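PDB 6LZI: DNA mismatch repair protein MutL from Aquifex aeolicus, which takes part in DNA mismatch repair, with an ATPase domain of the Bergerat type that binds ADP together with a magnesium ion. Local coordinates for residues V19-E22 with L23-S27; I13-P16 with V17-V20; D157-R160 with R161-L164; Y93-S96 with S97-F101; K192-L196 with K197-E201. All blocks are in the same frame, centred on the assembly; numbering follows the deposited sequence.

Contact 1 of 5, residues V19-E22 with L23-S27; sequences VVKE and LVENS. With MG (magnesium ion), chain B; ADP (adenosine-5'-diphosphate), chain H.
With CG anti to the backbone N in both Lys21 (chi1 177°) and Glu25 (chi1 175°), these two side chains, one helical turn apart, run alongside each other and point the same way. The lysine chain bends at chi2, and its NZ comes to 3.3 Å from Glu25 OE2, a weak hydrogen bond within a salt bridge. The same ammonium lies 2.9 Å from Glu22 OE1, which it meets from above the carboxylate plane, so that one lysine ties two acids into a network. On the nucleotide side, Asn26 places OD1 on the magnesium ion at 2.0 Å, while ND2 donates to ADP O2A at 2.7 Å. Two phosphate oxygens and three waters complete the six ligands. Water 2, one of the three, donates to both Glu22 O and Glu22 OE2, and water 3 donates to Glu25 OE1, which makes these acids a second shell. On the buried flank Val19 CG1 touches Leu23 CD1 at 3.8 Å, and Val20 lies beside Val24 in the same manner; Leu166 and Ile167 of helix 156-173 pack on Val20. A helix that offers an asparagine to magnesium is characteristic of the Bergerat ATP-binding fold.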
loop_
_atom_site.group_PDB
_atom_site.type_symbol
_atom_site.label_atom_id
_atom_site.label_comp_id
_atom_site.label_asym_id
_atom_site.label_seq_id
_atom_site.Cartn_x
_atom_site.Cartn_y
_atom_site.Cartn_z
ATOM N N VAL A 19 7.810 -3.252 -5.331
ATOM C CA VAL A 19 8.597 -2.281 -4.604
ATOM C C VAL A 19 7.711 -1.402 -3.717
ATOM O O VAL A 19 8.018 -1.178 -2.532
ATOM C CB VAL A 19 9.406 -1.426 -5.563
ATOM C CG1 VAL A 19 10.167 -0.369 -4.712
ATOM C CG2 VAL A 19 10.358 -2.288 -6.353
ATOM N N VAL A 20 6.652 -0.829 -4.291
ATOM C CA VAL A 20 5.772 0.046 -3.522
ATOM C C VAL A 20 5.223 -0.711 -2.335
ATOM O O VAL A 20 5.189 -0.210 -1.227
ATOM C CB VAL A 20 4.616 0.510 -4.406
ATOM C CG1 VAL A 20 3.607 1.373 -3.639
ATOM C CG2 VAL A 20 5.173 1.318 -5.566
ATOM N N LYS A 21 4.915 -1.991 -2.552
ATOM C CA LYS A 21 4.308 -2.769 -1.479
ATOM C C LYS A 21 5.273 -2.854 -0.299
ATOM O O LYS A 21 4.906 -2.620 0.890
ATOM C CB LYS A 21 3.978 -4.178 -2.002
ATOM C CG LYS A 21 3.394 -5.098 -0.933
ATOM C CD LYS A 21 4.487 -5.945 -0.285
ATOM C CE LYS A 21 3.908 -7.095 0.475
ATOM N NZ LYS A 21 5.016 -7.748 1.220
ATOM N N GLU A 22 6.509 -3.251 -0.602
ATOM C CA GLU A 22 7.496 -3.435 0.456
ATOM C C GLU A 22 7.766 -2.137 1.128
ATOM O O GLU A 22 7.854 -2.106 2.357
ATOM C CB GLU A 22 8.788 -4.027 -0.046
ATOM C CG GLU A 22 8.571 -5.376 -0.702
ATOM C CD GLU A 22 8.173 -6.461 0.294
ATOM O OE1 GLU A 22 7.560 -7.489 -0.105
ATOM O OE2 GLU A 22 8.416 -6.287 1.494
ATOM N N LEU A 23 7.844 -1.029 0.352
ATOM C CA LEU A 23 8.137 0.230 1.050
ATOM C C LEU A 23 6.970 0.673 1.939
ATOM O O LEU A 23 7.184 1.100 3.072
ATOM C CB LEU A 23 8.516 1.344 0.047
ATOM C CG LEU A 23 9.794 0.886 -0.674
ATOM C CD1 LEU A 23 10.096 2.003 -1.772
ATOM C CD2 LEU A 23 11.010 0.583 0.130
ATOM N N VAL A 24 5.725 0.599 1.441
ATOM C CA VAL A 24 4.618 1.110 2.241
ATOM C C VAL A 24 4.424 0.194 3.437
ATOM O O VAL A 24 4.114 0.640 4.538
ATOM C CB VAL A 24 3.363 1.162 1.349
ATOM C CG1 VAL A 24 2.129 1.357 2.161
ATOM C CG2 VAL A 24 3.527 2.286 0.225
ATOM N N GLU A 25 4.662 -1.101 3.251
ATOM C CA GLU A 25 4.615 -1.986 4.420
ATOM C C GLU A 25 5.597 -1.522 5.491
ATOM O O GLU A 25 5.235 -1.493 6.683
ATOM C CB GLU A 25 4.878 -3.450 4.010
ATOM C CG GLU A 25 4.960 -4.419 5.195
ATOM C CD GLU A 25 5.097 -5.871 4.740
ATOM O OE1 GLU A 25 6.095 -6.591 5.081
ATOM O OE2 GLU A 25 4.155 -6.316 4.071
ATOM N N ASN A 26 6.811 -1.081 5.078
ATOM C CA ASN A 26 7.827 -0.651 6.022
ATOM C C ASN A 26 7.396 0.639 6.698
ATOM O O ASN A 26 7.583 0.809 7.916
ATOM C CB ASN A 26 9.163 -0.462 5.293
ATOM C CG ASN A 26 9.838 -1.784 5.025
ATOM O OD1 ASN A 26 9.457 -2.780 5.635
ATOM N ND2 ASN A 26 10.820 -1.822 4.180
ATOM N N SER A 27 6.741 1.502 5.949
ATOM C CA SER A 27 6.259 2.749 6.572
ATOM C C SER A 27 5.252 2.461 7.648
ATOM O O SER A 27 5.246 3.111 8.693
ATOM C CB SER A 27 5.600 3.632 5.558
ATOM O OG SER A 27 6.620 3.963 4.586
HETATM MG MG MG B . 9.879 -4.740 5.317
HETATM P PB ADP H . 11.724 -6.241 7.271
HETATM O O1B ADP H . 10.791 -5.085 7.137
HETATM O O2B ADP H . 12.399 -6.289 8.666
HETATM O O3B ADP H . 11.047 -7.557 6.958
HETATM P PA ADP H . 13.106 -4.708 5.282
HETATM O O1A ADP H . 14.280 -5.004 4.396
HETATM O O2A ADP H . 11.853 -4.328 4.568
HETATM O O3A ADP H . 12.909 -6.063 6.216
HETATM O "O5'" ADP H . 13.422 -3.429 6.218
HETATM C "C5'" ADP H . 14.516 -3.719 7.090
HETATM C "C4'" ADP H . 14.423 -2.879 8.360
HETATM O "O4'" ADP H . 14.625 -1.528 8.032
HETATM C "C3'" ADP H . 13.107 -2.921 9.109
HETATM O "O3'" ADP H . 13.140 -3.993 10.090
HETATM C "C2'" ADP H . 13.099 -1.585 9.828
HETATM O "O2'" ADP H . 13.932 -1.815 11.012
HETATM C "C1'" ADP H . 13.883 -0.692 8.898
HETATM N N9 ADP H . 13.027 0.116 8.039
HETATM C C8 ADP H . 12.783 -0.046 6.710
HETATM N N7 ADP H . 11.950 0.923 6.244
HETATM C C5 ADP H . 11.657 1.682 7.332
HETATM C C6 ADP H . 10.817 2.869 7.514
HETATM N N6 ADP H . 10.122 3.379 6.461
HETATM N N1 ADP H . 10.749 3.399 8.767
HETATM C C2 ADP H . 11.455 2.805 9.817
HETATM N N3 ADP H . 12.253 1.745 9.714
HETATM C C4 ADP H . 12.377 1.183 8.480
HETATM O O HOH W 1 7.530 -7.963 3.426
HETATM O O HOH W 2 9.137 -4.339 3.269
HETATM O O HOH W 3 8.065 -5.168 6.154
HETATM O O HOH W 4 10.177 -6.825 4.711
#

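Contact 2 of 5, residues I13-P16 with V17-V20; sequences IESP and VDVV
Asp18 and Ile13 slide past each other in opposite directions, the aspartate reaching back toward the loop that leads into helix 16-29. Its CG stands beside the backbone N (chi1 -63°), and from there OD2 turns to the main chain of the loop. Glu14 N donates to Asp18 OD2 at 2.8 Å, arriving on the anti side of the carboxylate and 21° out of its plane; Ser15 N adds a weak bond to the same oxygen. The side chains of Glu14 and Asp18 cross obliquely, their carboxylate planes 37° apart. Ile13 is likewise slanted across Val19, its CG2 resting 3.7 Å from Val19 CG2. Ser15 occupies the N-cap position: its O accepts from Asp18 N at 3.0 Å, and its OG lies 3.5 Å from Val17 CG1. One residue on, Pro16 O receives Val20 N in a regular helical bond. Helix 156-173 packs against this end, where Glu159 OE1 accepts from Val17 N. Two N-H groups and the start of a helix would probably favour the charged form of Asp18, whereas the like charge of Glu14 OE1, 4.5 Å from Asp18 OD2, would probably pull the other way.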
loop_
_atom_site.group_PDB
_atom_site.type_symbol
_atom_site.label_atom_id
_atom_site.label_comp_id
_atom_site.label_asym_id
_atom_site.label_seq_id
_atom_site.Cartn_x
_atom_site.Cartn_y
_atom_site.Cartn_z
ATOM N N ILE A 13 10.586 -9.275 -5.936
ATOM C CA ILE A 13 10.561 -8.027 -6.696
ATOM C C ILE A 13 10.540 -8.353 -8.186
ATOM O O ILE A 13 11.594 -8.580 -8.798
ATOM C CB ILE A 13 11.749 -7.121 -6.375
ATOM C CG1 ILE A 13 11.850 -6.850 -4.869
ATOM C CG2 ILE A 13 11.523 -5.742 -7.064
ATOM C CD1 ILE A 13 10.680 -6.125 -4.263
ATOM N N GLU A 14 9.363 -8.238 -8.789
ATOM C CA GLU A 14 9.183 -8.479 -10.219
ATOM C C GLU A 14 8.830 -7.215 -10.973
ATOM O O GLU A 14 8.975 -7.186 -12.195
ATOM C CB GLU A 14 8.075 -9.515 -10.427
ATOM C CG GLU A 14 8.436 -10.738 -9.628
ATOM C CD GLU A 14 7.502 -11.891 -9.882
ATOM O OE1 GLU A 14 6.293 -11.747 -9.641
ATOM O OE2 GLU A 14 8.026 -12.928 -10.346
ATOM N N SER A 15 8.308 -6.209 -10.292
ATOM C CA SER A 15 7.786 -5.033 -10.976
ATOM C C SER A 15 7.672 -3.906 -9.973
ATOM O O SER A 15 7.795 -4.114 -8.760
ATOM C CB SER A 15 6.425 -5.309 -11.666
ATOM O OG SER A 15 5.323 -5.419 -10.790
ATOM N N PRO A 16 7.428 -2.698 -10.440
ATOM C CA PRO A 16 7.294 -1.554 -9.511
ATOM C C PRO A 16 6.269 -1.748 -8.407
ATOM O O PRO A 16 6.543 -1.312 -7.300
ATOM C CB PRO A 16 6.905 -0.374 -10.425
ATOM C CG PRO A 16 7.632 -0.787 -11.791
ATOM C CD PRO A 16 7.430 -2.309 -11.880
ATOM N N VAL A 17 5.119 -2.387 -8.647
ATOM C CA VAL A 17 4.151 -2.517 -7.561
ATOM C C VAL A 17 4.750 -3.291 -6.393
ATOM O O VAL A 17 4.430 -3.019 -5.220
ATOM C CB VAL A 17 2.856 -3.161 -8.103
ATOM C CG1 VAL A 17 3.027 -4.625 -8.319
ATOM C CG2 VAL A 17 1.643 -2.867 -7.124
ATOM N N ASP A 18 5.645 -4.223 -6.671
ATOM C CA ASP A 18 6.195 -5.030 -5.581
ATOM C C ASP A 18 7.077 -4.173 -4.695
ATOM O O ASP A 18 7.177 -4.396 -3.483
ATOM C CB ASP A 18 7.026 -6.189 -6.108
ATOM C CG ASP A 18 6.215 -7.166 -6.917
ATOM O OD1 ASP A 18 5.046 -7.454 -6.542
ATOM O OD2 ASP A 18 6.725 -7.628 -7.971
ATOM N N VAL A 19 7.810 -3.252 -5.331
ATOM C CA VAL A 19 8.597 -2.281 -4.604
ATOM C C VAL A 19 7.711 -1.402 -3.717
ATOM O O VAL A 19 8.018 -1.178 -2.532
ATOM C CB VAL A 19 9.406 -1.426 -5.563
ATOM C CG1 VAL A 19 10.167 -0.369 -4.712
ATOM C CG2 VAL A 19 10.358 -2.288 -6.353
ATOM N N VAL A 20 6.652 -0.829 -4.291
ATOM C CA VAL A 20 5.772 0.046 -3.522
ATOM C C VAL A 20 5.223 -0.711 -2.335
ATOM O O VAL A 20 5.189 -0.210 -1.227
ATOM C CB VAL A 20 4.616 0.510 -4.406
ATOM C CG1 VAL A 20 3.607 1.373 -3.639
ATOM C CG2 VAL A 20 5.173 1.318 -5.566
#

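Contact 3 of 5, residues D157-R160 with R161-L164; sequences DTER and RKVL
The Arg161 guanidinium lies obliquely against Asp157 O and Thr158 CA, and its plane is turned 40° from the Asp157 carboxylate, whose side chain crosses the arginine at about a right angle. Both belong to helix 156-173, where groups three and four residues apart meet on successive turns. The Asp157 carboxylate bonds the guanidinium of Arg160 instead: Arg160 NH1 donates to the anti lone pair of Asp157 OD1 at 3.0 Å, with that oxygen at the edge and only 3° out of the guanidinium plane. Glu184 takes the NE of Arg160 in a further salt bridge. On another flank Glu159 and Lys162 cross, and OE2 offers its syn lone pair to Lys162 NZ; the separation, 2.5 Å, is unusually short, so its exact value is doubtful. Glu159 OE1 is held by Val17 N of helix 16-29, which probably helps to fix the rotation of the carboxylate. A methionine in place of Lys162 would remove the ammonium and is likely to leave Glu159 OE2 without its ionic mate. Nearer the backbone the lysine chain lies along it, CG 3.4 Å from Thr158 O. Arg161, bent at chi3, doubles back until its NH1 stands 3.5 Å from Thr158 CA.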
loop_
_atom_site.group_PDB
_atom_site.type_symbol
_atom_site.label_atom_id
_atom_site.label_comp_id
_atom_site.label_asym_id
_atom_site.label_seq_id
_atom_site.Cartn_x
_atom_site.Cartn_y
_atom_site.Cartn_z
ATOM N N ASP A 157 1.079 2.466 -18.253
ATOM C CA ASP A 157 -0.253 2.664 -17.715
ATOM C C ASP A 157 -0.756 1.433 -16.959
ATOM O O ASP A 157 -1.517 1.566 -15.995
ATOM C CB ASP A 157 -1.247 3.072 -18.808
ATOM C CG ASP A 157 -2.278 4.034 -18.264
ATOM O OD1 ASP A 157 -1.883 5.196 -18.032
ATOM O OD2 ASP A 157 -3.431 3.614 -17.990
ATOM N N THR A 158 -0.343 0.232 -17.380
ATOM C CA THR A 158 -0.666 -0.963 -16.617
ATOM C C THR A 158 0.049 -0.962 -15.257
ATOM O O THR A 158 -0.552 -1.305 -14.223
ATOM C CB THR A 158 -0.298 -2.206 -17.438
ATOM O OG1 THR A 158 -1.058 -2.221 -18.655
ATOM C CG2 THR A 158 -0.611 -3.446 -16.662
ATOM N N GLU A 159 1.325 -0.570 -15.235
ATOM C CA GLU A 159 2.025 -0.539 -13.954
ATOM C C GLU A 159 1.421 0.488 -13.049
ATOM O O GLU A 159 1.361 0.277 -11.839
ATOM C CB GLU A 159 3.498 -0.212 -14.136
ATOM C CG GLU A 159 4.411 -1.408 -14.182
ATOM C CD GLU A 159 4.120 -2.423 -13.063
ATOM O OE1 GLU A 159 4.248 -2.168 -11.814
ATOM O OE2 GLU A 159 3.788 -3.514 -13.496
ATOM N N ARG A 160 0.957 1.599 -13.631
ATOM C CA ARG A 160 0.344 2.658 -12.835
ATOM C C ARG A 160 -0.893 2.151 -12.115
ATOM O O ARG A 160 -1.061 2.347 -10.897
ATOM C CB ARG A 160 -0.054 3.813 -13.736
ATOM C CG ARG A 160 1.095 4.666 -14.304
ATOM C CD ARG A 160 0.659 5.411 -15.609
ATOM N NE ARG A 160 1.797 6.117 -16.208
ATOM C CZ ARG A 160 1.875 6.516 -17.473
ATOM N NH1 ARG A 160 0.867 6.302 -18.318
ATOM N NH2 ARG A 160 2.982 7.125 -17.894
ATOM N N ARG A 161 -1.748 1.427 -12.846
ATOM C CA ARG A 161 -3.003 1.000 -12.250
ATOM C C ARG A 161 -2.758 -0.010 -11.133
ATOM O O ARG A 161 -3.468 0.010 -10.112
ATOM C CB ARG A 161 -3.938 0.461 -13.359
ATOM C CG ARG A 161 -4.509 1.533 -14.338
ATOM C CD ARG A 161 -5.387 0.907 -15.465
ATOM N NE ARG A 161 -5.470 -0.558 -15.351
ATOM C CZ ARG A 161 -4.858 -1.417 -16.167
ATOM N NH1 ARG A 161 -4.135 -0.969 -17.185
ATOM N NH2 ARG A 161 -4.980 -2.726 -15.973
ATOM N N LYS A 162 -1.712 -0.836 -11.261
ATOM C CA LYS A 162 -1.434 -1.813 -10.212
ATOM C C LYS A 162 -1.012 -1.116 -8.933
ATOM O O LYS A 162 -1.452 -1.497 -7.861
ATOM C CB LYS A 162 -0.363 -2.811 -10.646
ATOM C CG LYS A 162 -0.787 -3.707 -11.783
ATOM C CD LYS A 162 0.422 -4.152 -12.607
ATOM C CE LYS A 162 1.350 -5.108 -11.858
ATOM N NZ LYS A 162 2.566 -5.590 -12.703
ATOM N N VAL A 163 -0.254 -0.020 -9.052
ATOM C CA VAL A 163 0.173 0.755 -7.901
ATOM C C VAL A 163 -1.013 1.507 -7.317
ATOM O O VAL A 163 -1.186 1.557 -6.093
ATOM C CB VAL A 163 1.314 1.735 -8.288
ATOM C CG1 VAL A 163 1.521 2.777 -7.145
ATOM C CG2 VAL A 163 2.569 0.994 -8.518
ATOM N N LEU A 164 -1.896 2.004 -8.177
ATOM C CA LEU A 164 -3.116 2.666 -7.698
ATOM C C LEU A 164 -3.993 1.715 -6.892
ATOM O O LEU A 164 -4.415 2.063 -5.766
ATOM C CB LEU A 164 -3.910 3.255 -8.858
ATOM C CG LEU A 164 -5.202 3.998 -8.436
ATOM C CD1 LEU A 164 -4.916 5.052 -7.430
ATOM C CD2 LEU A 164 -5.829 4.631 -9.702
#

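Contact 4 of 5, residues Y93-S96 with S97-F101; sequences YSIS and SVSKF
Ser99 OG donates to Ile95 O at 2.8 Å, approaching from above the carbonyl plane; with chi1 at 63°, OG sits between the backbone N and the carbonyl carbon, turned back to the end of helix 91-96. The same Ile95 oxygen also takes a weak bond from Val98 N, so a carbonyl of the last turn is gripped twice as the chain leaves the helix. Ser97 repeats the device, its OG donating to Ser94 O at 3.1 Å, and Ser97 N adds a weak bond to Tyr93 O. Outside this polar knot Val98 CG1 rests 3.6 Å from Ser94 O. The apolar layer is built on Phe101. Ser96 CB makes a CH-pi contact over one face of its ring, 3.8 Å from the centroid and 22° off the normal. Ile95 CG2 comes in at the ring edge, 3.9 Å from Phe101 CD2. Replacing Phe101 by an alanine would probably open a gap under Ser96 CB and leave Ile95 CG2 without the ring edge it touches. Phe101, second residue of strand 100-106, packs on Val137 and Val139 of strand 134-140, while Ile95 lays helix 91-96 against Val19, Glu22 and Leu23 of helix 16-29; the turn joins the two.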
loop_
_atom_site.group_PDB
_atom_site.type_symbol
_atom_site.label_atom_id
_atom_site.label_comp_id
_atom_site.label_asym_id
_atom_site.label_seq_id
_atom_site.Cartn_x
_atom_site.Cartn_y
_atom_site.Cartn_z
ATOM N N TYR A 93 17.301 -4.983 0.770
ATOM C CA TYR A 93 18.458 -5.516 0.067
ATOM C C TYR A 93 18.067 -5.928 -1.329
ATOM O O TYR A 93 18.772 -5.652 -2.319
ATOM C CB TYR A 93 18.996 -6.725 0.798
ATOM C CG TYR A 93 20.048 -7.450 0.028
ATOM C CD1 TYR A 93 21.307 -6.931 -0.103
ATOM C CD2 TYR A 93 19.770 -8.670 -0.569
ATOM C CE1 TYR A 93 22.288 -7.609 -0.831
ATOM C CE2 TYR A 93 20.747 -9.368 -1.280
ATOM C CZ TYR A 93 21.989 -8.827 -1.408
ATOM O OH TYR A 93 22.939 -9.527 -2.124
ATOM N N SER A 94 16.968 -6.658 -1.411
ATOM C CA SER A 94 16.555 -7.180 -2.684
ATOM C C SER A 94 16.137 -6.024 -3.602
ATOM O O SER A 94 16.450 -6.047 -4.802
ATOM C CB SER A 94 15.482 -8.265 -2.428
ATOM O OG SER A 94 14.218 -7.806 -2.804
ATOM N N ILE A 95 15.562 -4.933 -3.052
ATOM C CA ILE A 95 15.215 -3.764 -3.891
ATOM C C ILE A 95 16.467 -3.009 -4.316
ATOM O O ILE A 95 16.593 -2.598 -5.472
ATOM C CB ILE A 95 14.253 -2.822 -3.136
ATOM C CG1 ILE A 95 12.887 -3.506 -2.918
ATOM C CG2 ILE A 95 14.040 -1.441 -3.881
ATOM C CD1 ILE A 95 11.971 -2.742 -1.967
ATOM N N SER A 96 17.406 -2.830 -3.415
ATOM C CA SER A 96 18.585 -2.020 -3.770
ATOM C C SER A 96 19.504 -2.741 -4.736
ATOM O O SER A 96 20.292 -2.103 -5.452
ATOM C CB SER A 96 19.340 -1.682 -2.504
ATOM O OG SER A 96 19.948 -2.871 -1.946
ATOM N N SER A 97 19.387 -4.057 -4.810
ATOM C CA SER A 97 20.312 -4.754 -5.684
ATOM C C SER A 97 19.864 -4.766 -7.146
ATOM O O SER A 97 20.553 -5.350 -8.014
ATOM C CB SER A 97 20.510 -6.158 -5.124
ATOM O OG SER A 97 19.351 -6.924 -5.199
ATOM N N VAL A 98 18.767 -4.096 -7.456
ATOM C CA VAL A 98 18.082 -4.220 -8.733
ATOM C C VAL A 98 17.658 -2.805 -9.130
ATOM O O VAL A 98 16.771 -2.601 -9.939
ATOM C CB VAL A 98 16.986 -5.293 -8.518
ATOM C CG1 VAL A 98 15.588 -4.835 -8.112
ATOM C CG2 VAL A 98 17.199 -6.558 -9.251
ATOM N N SER A 99 18.284 -1.804 -8.505
ATOM C CA SER A 99 17.944 -0.425 -8.740
ATOM C C SER A 99 19.110 0.457 -8.343
ATOM O O SER A 99 20.099 0.013 -7.741
ATOM C CB SER A 99 16.706 0.061 -7.942
ATOM O OG SER A 99 16.928 0.017 -6.546
ATOM N N LYS A 100 18.933 1.706 -8.680
ATOM C CA LYS A 100 19.698 2.855 -8.178
ATOM C C LYS A 100 18.904 3.436 -7.011
ATOM O O LYS A 100 17.874 4.097 -7.198
ATOM C CB LYS A 100 19.923 3.889 -9.279
ATOM C CG LYS A 100 20.882 3.499 -10.484
ATOM C CD LYS A 100 20.586 4.362 -11.723
ATOM C CE LYS A 100 21.671 4.321 -12.819
ATOM N NZ LYS A 100 22.378 3.022 -12.845
ATOM N N PHE A 101 19.394 3.183 -5.819
ATOM C CA PHE A 101 18.595 3.163 -4.604
ATOM C C PHE A 101 19.101 4.238 -3.665
ATOM O O PHE A 101 20.292 4.264 -3.337
ATOM C CB PHE A 101 18.722 1.758 -3.962
ATOM C CG PHE A 101 18.026 1.614 -2.637
ATOM C CD1 PHE A 101 18.716 1.877 -1.459
ATOM C CD2 PHE A 101 16.737 1.043 -2.554
ATOM C CE1 PHE A 101 18.060 1.717 -0.224
ATOM C CE2 PHE A 101 16.103 0.900 -1.321
ATOM C CZ PHE A 101 16.751 1.206 -0.184
#

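Contact 5 of 5, residues K192-L196 with K197-E201; sequences KKSSL and KERVE
Past Lys197, whose chain runs forward along the helix, Glu198 turns back to Ser195: with CG beside the backbone N (chi1 -73°), its OE1 accepts from Ser195 N at 2.8 Å, a nearly straight bond that meets the oxygen from above the carboxylate plane. In return Glu198 N donates to Ser195 OG at 3.1 Å, and the reciprocal pair is a capping box that starts helix 196-204. Arg199 bends at chi2 and chi3 to face the incoming loop. Its NH2 reaches Lys192 O at 2.8 Å; the oxygen lies in the guanidinium plane, although the donor stands well above the plane of that carbonyl. Water 5 accepts from Arg199 NE and donates to Lys192 O, closing a small ring with NH2, and it also bonds Ser194 OG. Val200 N donates to Leu196 O, and its CG2 lies 4.3 Å from Leu196 CD1, both side chains packing on Phe223 and Tyr264 of strands 219-225 and 260-266 in the five-stranded sheet. Glu201 finally receives Lys197 NZ on OE1 at 3.0 Å, an oxygen that Thr208 N also reaches. The buried guanidinium of Arg199 is thus met by carbonyl oxygens of Lys192, Ala171 and Val177 and by a water; its positive charge is probably spread over these dipoles, which probably helps to hold the loop against the helix.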
loop_
_atom_site.group_PDB
_atom_site.type_symbol
_atom_site.label_atom_id
_atom_site.label_comp_id
_atom_site.label_asym_id
_atom_site.label_seq_id
_atom_site.Cartn_x
_atom_site.Cartn_y
_atom_site.Cartn_z
ATOM N N LYS A 192 -7.381 11.413 3.386
ATOM C CA LYS A 192 -7.055 11.861 4.726
ATOM C C LYS A 192 -7.618 10.898 5.752
ATOM O O LYS A 192 -8.492 10.070 5.458
ATOM C CB LYS A 192 -7.603 13.259 4.954
ATOM C CG LYS A 192 -7.048 14.094 3.772
ATOM C CD LYS A 192 -5.686 14.573 4.042
ATOM C CE LYS A 192 -5.498 15.950 3.374
ATOM N NZ LYS A 192 -4.057 16.291 3.260
ATOM N N LYS A 193 -7.052 11.004 6.940
ATOM C CA LYS A 193 -7.484 10.214 8.102
ATOM C C LYS A 193 -8.996 10.317 8.319
ATOM O O LYS A 193 -9.586 11.412 8.240
ATOM C CB LYS A 193 -6.704 10.757 9.308
ATOM C CG LYS A 193 -7.066 10.103 10.665
ATOM C CD LYS A 193 -6.395 10.886 11.838
ATOM C CE LYS A 193 -6.725 10.302 13.250
ATOM N NZ LYS A 193 -7.851 9.289 13.234
ATOM N N SER A 194 -9.659 9.169 8.610
ATOM C CA SER A 194 -11.105 9.205 8.828
ATOM C C SER A 194 -11.575 7.883 9.420
ATOM O O SER A 194 -10.770 7.007 9.755
ATOM C CB SER A 194 -11.851 9.510 7.530
ATOM O OG SER A 194 -11.742 8.378 6.687
ATOM N N SER A 195 -12.891 7.763 9.580
ATOM C CA SER A 195 -13.444 6.530 10.054
ATOM C C SER A 195 -13.340 5.526 8.920
ATOM O O SER A 195 -13.057 5.890 7.769
ATOM C CB SER A 195 -14.899 6.704 10.447
ATOM O OG SER A 195 -15.671 6.838 9.266
ATOM N N LEU A 196 -13.526 4.276 9.251
ATOM C CA LEU A 196 -13.435 3.251 8.203
ATOM C C LEU A 196 -14.496 3.474 7.130
ATOM O O LEU A 196 -14.200 3.410 5.921
ATOM C CB LEU A 196 -13.538 1.834 8.777
ATOM C CG LEU A 196 -13.475 0.639 7.808
ATOM C CD1 LEU A 196 -12.228 0.642 6.993
ATOM C CD2 LEU A 196 -13.652 -0.708 8.534
ATOM N N LYS A 197 -15.748 3.704 7.552
ATOM C CA LYS A 197 -16.817 3.908 6.577
ATOM C C LYS A 197 -16.555 5.128 5.699
ATOM O O LYS A 197 -16.754 5.067 4.480
ATOM C CB LYS A 197 -18.178 4.026 7.288
ATOM C CG LYS A 197 -19.323 3.995 6.277
ATOM C CD LYS A 197 -20.642 4.030 6.999
ATOM C CE LYS A 197 -21.705 3.500 6.117
ATOM N NZ LYS A 197 -22.164 4.746 5.551
ATOM N N GLU A 198 -16.066 6.226 6.289
ATOM C CA GLU A 198 -15.670 7.392 5.497
ATOM C C GLU A 198 -14.564 7.042 4.513
ATOM O O GLU A 198 -14.571 7.524 3.362
ATOM C CB GLU A 198 -15.205 8.538 6.386
ATOM C CG GLU A 198 -16.341 9.178 7.098
ATOM C CD GLU A 198 -15.936 9.792 8.427
ATOM O OE1 GLU A 198 -14.724 9.789 8.795
ATOM O OE2 GLU A 198 -16.858 10.286 9.115
ATOM N N ARG A 199 -13.620 6.179 4.946
ATOM C CA ARG A 199 -12.481 5.817 4.108
ATOM C C ARG A 199 -12.923 4.926 2.942
ATOM O O ARG A 199 -12.508 5.140 1.793
ATOM C CB ARG A 199 -11.430 5.123 4.977
ATOM C CG ARG A 199 -10.271 4.434 4.226
ATOM C CD ARG A 199 -9.555 5.413 3.275
ATOM N NE ARG A 199 -8.928 6.497 4.027
ATOM C CZ ARG A 199 -7.734 6.455 4.595
ATOM N NH1 ARG A 199 -6.909 5.392 4.587
ATOM N NH2 ARG A 199 -7.297 7.572 5.156
ATOM N N VAL A 200 -13.818 3.980 3.201
ATOM C CA VAL A 200 -14.387 3.205 2.106
ATOM C C VAL A 200 -15.039 4.109 1.085
ATOM O O VAL A 200 -14.886 3.910 -0.117
ATOM C CB VAL A 200 -15.383 2.173 2.657
ATOM C CG1 VAL A 200 -16.045 1.453 1.518
ATOM C CG2 VAL A 200 -14.537 1.175 3.409
ATOM N N GLU A 201 -15.821 5.065 1.562
ATOM C CA GLU A 201 -16.626 5.865 0.665
ATOM C C GLU A 201 -15.751 6.803 -0.163
ATOM O O GLU A 201 -16.027 7.019 -1.353
ATOM C CB GLU A 201 -17.689 6.559 1.482
ATOM C CG GLU A 201 -18.680 5.519 1.951
ATOM C CD GLU A 201 -19.788 6.042 2.804
ATOM O OE1 GLU A 201 -20.731 5.278 3.018
ATOM O OE2 GLU A 201 -19.746 7.218 3.223
HETATM O O HOH W 5 -10.549 8.883 3.976
#

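Overall arrangement
Along the chain the order is contact 2, contact 1, contact 4, contact 3 and contact 5. Contacts 1 and 2 share helix 16-29 and lie about 9 Å apart between centres. Contact 4, at the end of helix 91-96, touches both through Ile95; contact 3, on helix 156-173, touches contact 1 through Val163 and contact 2 through Glu159. Contacts 3 and 4, about 12 Å apart at their nearest atoms, each meet helix 16-29 instead. Contact 5 stands apart, about 34 Å from contact 4 between centres, where the chain passes from the eight-stranded sheet to the five-stranded one. Contact 1 thus supplies part of the ADP and magnesium site, and contacts 2, 3 and 4 lie around its helix.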